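Local coordinates for protein CHAD domain (Ricinus communis, PDB 6QV5) that probably binds inorganic polyphosphate through an all-helical CHAD domain built from four-helix bundles, at residues A[195-198]-A[199-202]; A[202-205]-A[206-210]. All coordinates share one frame; numbering follows the deposited sequence. Where two conformers were deposited one is given.

Overall arrangement
Both contacts are local: contact 1 spans the loop and first turn of helix 198-217, contact 2 the turns after it. Coming from the N terminus, the chain leaves helix 171-192 and passes through a short loop into contact 1, where residues 195-198 meet 199-202 and an aspartate caps the new helix. Contact 2 (202-205 with 206-210) starts where contact 1 ends, the two sharing His202, their centres about 11 Å apart. Each closes no more than a helical turn, so neither encloses nor crosses the other. Contact 1 lies at the surface start of the helix, its centre about 18 Å from the centre of the chain; contact 2, its centre about 10 Å from it, lies where the helix packs against helices 171-192 and 224-260.

Contact 1 (A[195-198]-A[199-202]); sequences DDDA and ASAH
Asp197 reaches forward with its carboxylate to the first turn of helix 198-217, where a single oxygen, OD2, meets both the backbone N and the hydroxyl of Ser200. The two bonds reach it from different directions. Ser200 N lies 2.9 Å from Asp197 OD2, nearly in line with the C-O bond, and its N-H points at the oxygen. Ser200 OG stands 3.0 Å from the same Asp197 OD2 but comes from above the carboxylate plane, 67° out of it, and donates its proton there. Two torsions make the pairing possible: Asp197 holds CG anti to its own N (chi1 -165°), while Ser200 carries OG beside its backbone N (chi1 -61°), which places both of its donors on the side facing the aspartate. This is an aspartate N-cap, and two donors on OD2 should limit the swing of the carboxylate. Its negative charge, set at the amino end of the helix, is probably favoured by the helix dipole.

The backbone takes over from there. Ala201 N makes a weak bond of 3.3 Å to Asp197 O, with Ala201 CB packed beside that same carbonyl, and His202 N follows with a sound one of 3.1 Å to Ala198 O. His202 CB also lies against this oxygen, at 3.3 Å from Ala198 O, while its imidazole leads away from the loop. Ala199 contributes a methyl, its CB lying 3.7 Å from Asp197 OD2.

One turn on, Ser200 O accepts from Thr204 OG1 and Ala199 O from Arg203 NE. The contact lies at the protein surface where the loop leaving helix 171-192 ends and helix 198-217 begins, away from the zinc site.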
loop_
_atom_site.group_PDB
_atom_site.type_symbol
_atom_site.label_atom_id
_atom_site.label_comp_id
_atom_site.label_asym_id
_atom_site.label_seq_id
_atom_site.Cartn_x
_atom_site.Cartn_y
_atom_site.Cartn_z
ATOM N N ASP A 195 -22.079 7.388 3.352
ATOM C CA ASP A 195 -21.557 8.759 3.345
ATOM C C ASP A 195 -21.028 9.222 4.703
ATOM O O ASP A 195 -21.675 9.001 5.730
ATOM C CB ASP A 195 -22.603 9.747 2.786
ATOM C CG ASP A 195 -23.910 9.849 3.559
ATOM O OD1 ASP A 195 -24.328 8.834 4.167
ATOM O OD2 ASP A 195 -24.527 10.937 3.538
ATOM N N ASP A 196 -19.831 9.854 4.688
ATOM C CA ASP A 196 -19.091 10.394 5.839
ATOM C C ASP A 196 -18.747 9.324 6.903
ATOM O O ASP A 196 -18.657 9.636 8.095
ATOM C CB ASP A 196 -19.805 11.616 6.453
ATOM C CG ASP A 196 -19.638 12.882 5.639
ATOM O OD1 ASP A 196 -20.369 13.044 4.636
ATOM O OD2 ASP A 196 -18.779 13.714 6.005
ATOM N N ASP A 197 -18.512 8.073 6.454
ATOM C CA ASP A 197 -18.137 6.950 7.316
ATOM C C ASP A 197 -16.705 6.529 6.985
ATOM O O ASP A 197 -16.442 6.041 5.884
ATOM C CB ASP A 197 -19.121 5.776 7.157
ATOM C CG ASP A 197 -19.011 4.736 8.254
ATOM O OD1 ASP A 197 -19.832 4.776 9.194
ATOM O OD2 ASP A 197 -18.103 3.882 8.172
ATOM N N ALA A 198 -15.779 6.757 7.932
ATOM C CA ALA A 198 -14.355 6.450 7.783
ATOM C C ALA A 198 -14.051 4.951 7.731
ATOM O O ALA A 198 -13.182 4.545 6.961
ATOM C CB ALA A 198 -13.555 7.113 8.893
ATOM N N ALA A 199 -14.755 4.137 8.547
ATOM C CA ALA A 199 -14.573 2.684 8.632
ATOM C C ALA A 199 -14.970 1.942 7.350
ATOM O O ALA A 199 -14.253 1.028 6.935
ATOM C CB ALA A 199 -15.334 2.125 9.825
ATOM N N SER A 200 -16.102 2.335 6.729
ATOM C CA SER A 200 -16.610 1.729 5.495
ATOM C C SER A 200 -15.778 2.121 4.271
ATOM O O SER A 200 -15.529 1.269 3.416
ATOM C CB SER A 200 -18.078 2.084 5.285
ATOM O OG SER A 200 -18.878 1.590 6.345
ATOM N N ALA A 201 -15.348 3.403 4.191
ATOM C CA ALA A 201 -14.533 3.935 3.094
ATOM C C ALA A 201 -13.132 3.315 3.073
ATOM O O ALA A 201 -12.601 3.052 1.992
ATOM C CB ALA A 201 -14.437 5.449 3.193
ATOM N N HIS A 202 -12.547 3.073 4.268
ATOM C CA HIS A 202 -11.230 2.453 4.448
ATOM C C HIS A 202 -11.274 0.977 4.033
ATOM O O HIS A 202 -10.333 0.502 3.393
ATOM C CB HIS A 202 -10.744 2.624 5.903
ATOM C CG HIS A 202 -9.672 1.665 6.323
ATOM N ND1 HIS A 202 -8.359 1.831 5.924
ATOM C CD2 HIS A 202 -9.760 0.556 7.094
ATOM C CE1 HIS A 202 -7.691 0.821 6.460
ATOM N NE2 HIS A 202 -8.492 0.027 7.171
#

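Contact 2 (A[202-205]-A[206-210]); sequences HRTR and IATKR
Thr204 O is gripped twice by Thr208, one turn further along the helix. Thr208 OG1 donates from 2.7 Å to Thr204 O, above the carbonyl plane, and Thr208 N adds the regular helical bond to Thr204 O at 3.0 Å from the opposite face. With OG1 beside the backbone N (chi1 -60°), the buried Thr208 hydroxyl is satisfied by its own helix.

Further i to i+4 backbone bonds link Ile206 N to His202 O, Ala207 N to Arg203 O and Lys209 N to Arg205 O. On the flank, Ile206 CG2 comes obliquely to the His202 ring, 3.6 Å from His202 CE1, while Ile206 CG1 leans on the backbone, 3.3 Å from Arg203 O. Within 206-210, Ile206 CD1 lies 3.6 Å above the Arg210 guanidinium plane, toward its rim.

Around this partly buried middle of helix 198-217, Ile206 and Ala207 touch Arg189 and Thr208 touches Leu186 of helix 171-192, whereas Arg205, in the conformer given, touches Leu241 and Asn245, and Thr208 and Lys209 reach Gln238, of helix 224-260.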
loop_
_atom_site.group_PDB
_atom_site.type_symbol
_atom_site.label_atom_id
_atom_site.label_comp_id
_atom_site.label_asym_id
_atom_site.label_seq_id
_atom_site.Cartn_x
_atom_site.Cartn_y
_atom_site.Cartn_z
ATOM N N HIS A 202 -12.547 3.073 4.268
ATOM C CA HIS A 202 -11.230 2.453 4.448
ATOM C C HIS A 202 -11.274 0.977 4.033
ATOM O O HIS A 202 -10.333 0.502 3.393
ATOM C CB HIS A 202 -10.744 2.624 5.903
ATOM C CG HIS A 202 -9.672 1.665 6.323
ATOM N ND1 HIS A 202 -8.359 1.831 5.924
ATOM C CD2 HIS A 202 -9.760 0.556 7.094
ATOM C CE1 HIS A 202 -7.691 0.821 6.460
ATOM N NE2 HIS A 202 -8.492 0.027 7.171
ATOM N N ARG A 203 -12.368 0.267 4.394
ATOM C CA ARG A 203 -12.593 -1.145 4.061
ATOM C C ARG A 203 -12.679 -1.360 2.549
ATOM O O ARG A 203 -12.138 -2.346 2.048
ATOM C CB ARG A 203 -13.857 -1.677 4.754
ATOM C CG ARG A 203 -13.593 -2.264 6.134
ATOM C CD ARG A 203 -14.846 -2.876 6.735
ATOM N NE ARG A 203 -15.753 -1.858 7.267
ATOM C CZ ARG A 203 -17.015 -2.081 7.617
ATOM N NH1 ARG A 203 -17.544 -3.293 7.489
ATOM N NH2 ARG A 203 -17.762 -1.094 8.093
ATOM N N THR A 204 -13.335 -0.426 1.828
ATOM C CA THR A 204 -13.485 -0.457 0.371
ATOM C C THR A 204 -12.123 -0.224 -0.302
ATOM O O THR A 204 -11.785 -0.957 -1.236
ATOM C CB THR A 204 -14.575 0.538 -0.082
ATOM O OG1 THR A 204 -15.769 0.299 0.667
ATOM C CG2 THR A 204 -14.886 0.441 -1.575
ATOM N N ARG A 205 -11.350 0.782 0.195
ATOM C CA ARG A 205 -10.025 1.154 -0.301
ATOM C C ARG A 205 -9.026 -0.015 -0.189
ATOM O O ARG A 205 -8.238 -0.240 -1.110
ATOM C CB ARG A 205 -9.528 2.395 0.465
ATOM C CG ARG A 205 -8.234 3.023 -0.054
ATOM C CD ARG A 205 -7.963 4.389 0.567
ATOM N NE ARG A 205 -7.983 4.368 2.033
ATOM C CZ ARG A 205 -6.925 4.127 2.800
ATOM N NH1 ARG A 205 -5.738 3.886 2.252
ATOM N NH2 ARG A 205 -7.042 4.126 4.121
ATOM N N ILE A 206 -9.057 -0.746 0.948
ATOM C CA ILE A 206 -8.142 -1.874 1.168
ATOM C C ILE A 206 -8.576 -3.098 0.340
ATOM O O ILE A 206 -7.711 -3.832 -0.138
ATOM C CB ILE A 206 -7.858 -2.213 2.662
ATOM C CG1 ILE A 206 -9.120 -2.675 3.426
ATOM C CG2 ILE A 206 -7.160 -1.041 3.371
ATOM C CD1 ILE A 206 -8.860 -3.753 4.488
ATOM N N ALA A 207 -9.903 -3.280 0.124
ATOM C CA ALA A 207 -10.459 -4.361 -0.704
ATOM C C ALA A 207 -10.057 -4.142 -2.166
ATOM O O ALA A 207 -9.834 -5.108 -2.898
ATOM C CB ALA A 207 -11.975 -4.400 -0.577
ATOM N N THR A 208 -9.935 -2.861 -2.565
ATOM C CA THR A 208 -9.507 -2.405 -3.885
ATOM C C THR A 208 -8.009 -2.707 -4.074
ATOM O O THR A 208 -7.611 -3.145 -5.154
ATOM C CB THR A 208 -9.839 -0.910 -4.034
ATOM O OG1 THR A 208 -11.249 -0.725 -3.896
ATOM C CG2 THR A 208 -9.397 -0.342 -5.355
ATOM N N LYS A 209 -7.191 -2.471 -3.022
ATOM C CA LYS A 209 -5.748 -2.724 -3.022
ATOM C C LYS A 209 -5.456 -4.226 -3.057
ATOM O O LYS A 209 -4.634 -4.661 -3.867
ATOM C CB LYS A 209 -5.068 -2.069 -1.806
ATOM C CG LYS A 209 -4.539 -0.668 -2.071
ATOM C CD LYS A 209 -3.733 -0.152 -0.885
ATOM C CE LYS A 209 -3.100 1.190 -1.158
ATOM N NZ LYS A 209 -2.342 1.690 0.019
ATOM N N ARG A 210 -6.148 -5.013 -2.196
ATOM C CA ARG A 210 -6.021 -6.474 -2.107
ATOM C C ARG A 210 -6.359 -7.141 -3.442
ATOM O O ARG A 210 -5.638 -8.043 -3.869
ATOM C CB ARG A 210 -6.921 -7.042 -0.995
ATOM C CG ARG A 210 -6.386 -6.852 0.416
ATOM C CD ARG A 210 -7.393 -7.334 1.440
ATOM N NE ARG A 210 -6.989 -7.009 2.809
ATOM C CZ ARG A 210 -7.724 -7.253 3.889
ATOM N NH1 ARG A 210 -8.915 -7.830 3.774
ATOM N NH2 ARG A 210 -7.277 -6.922 5.092
#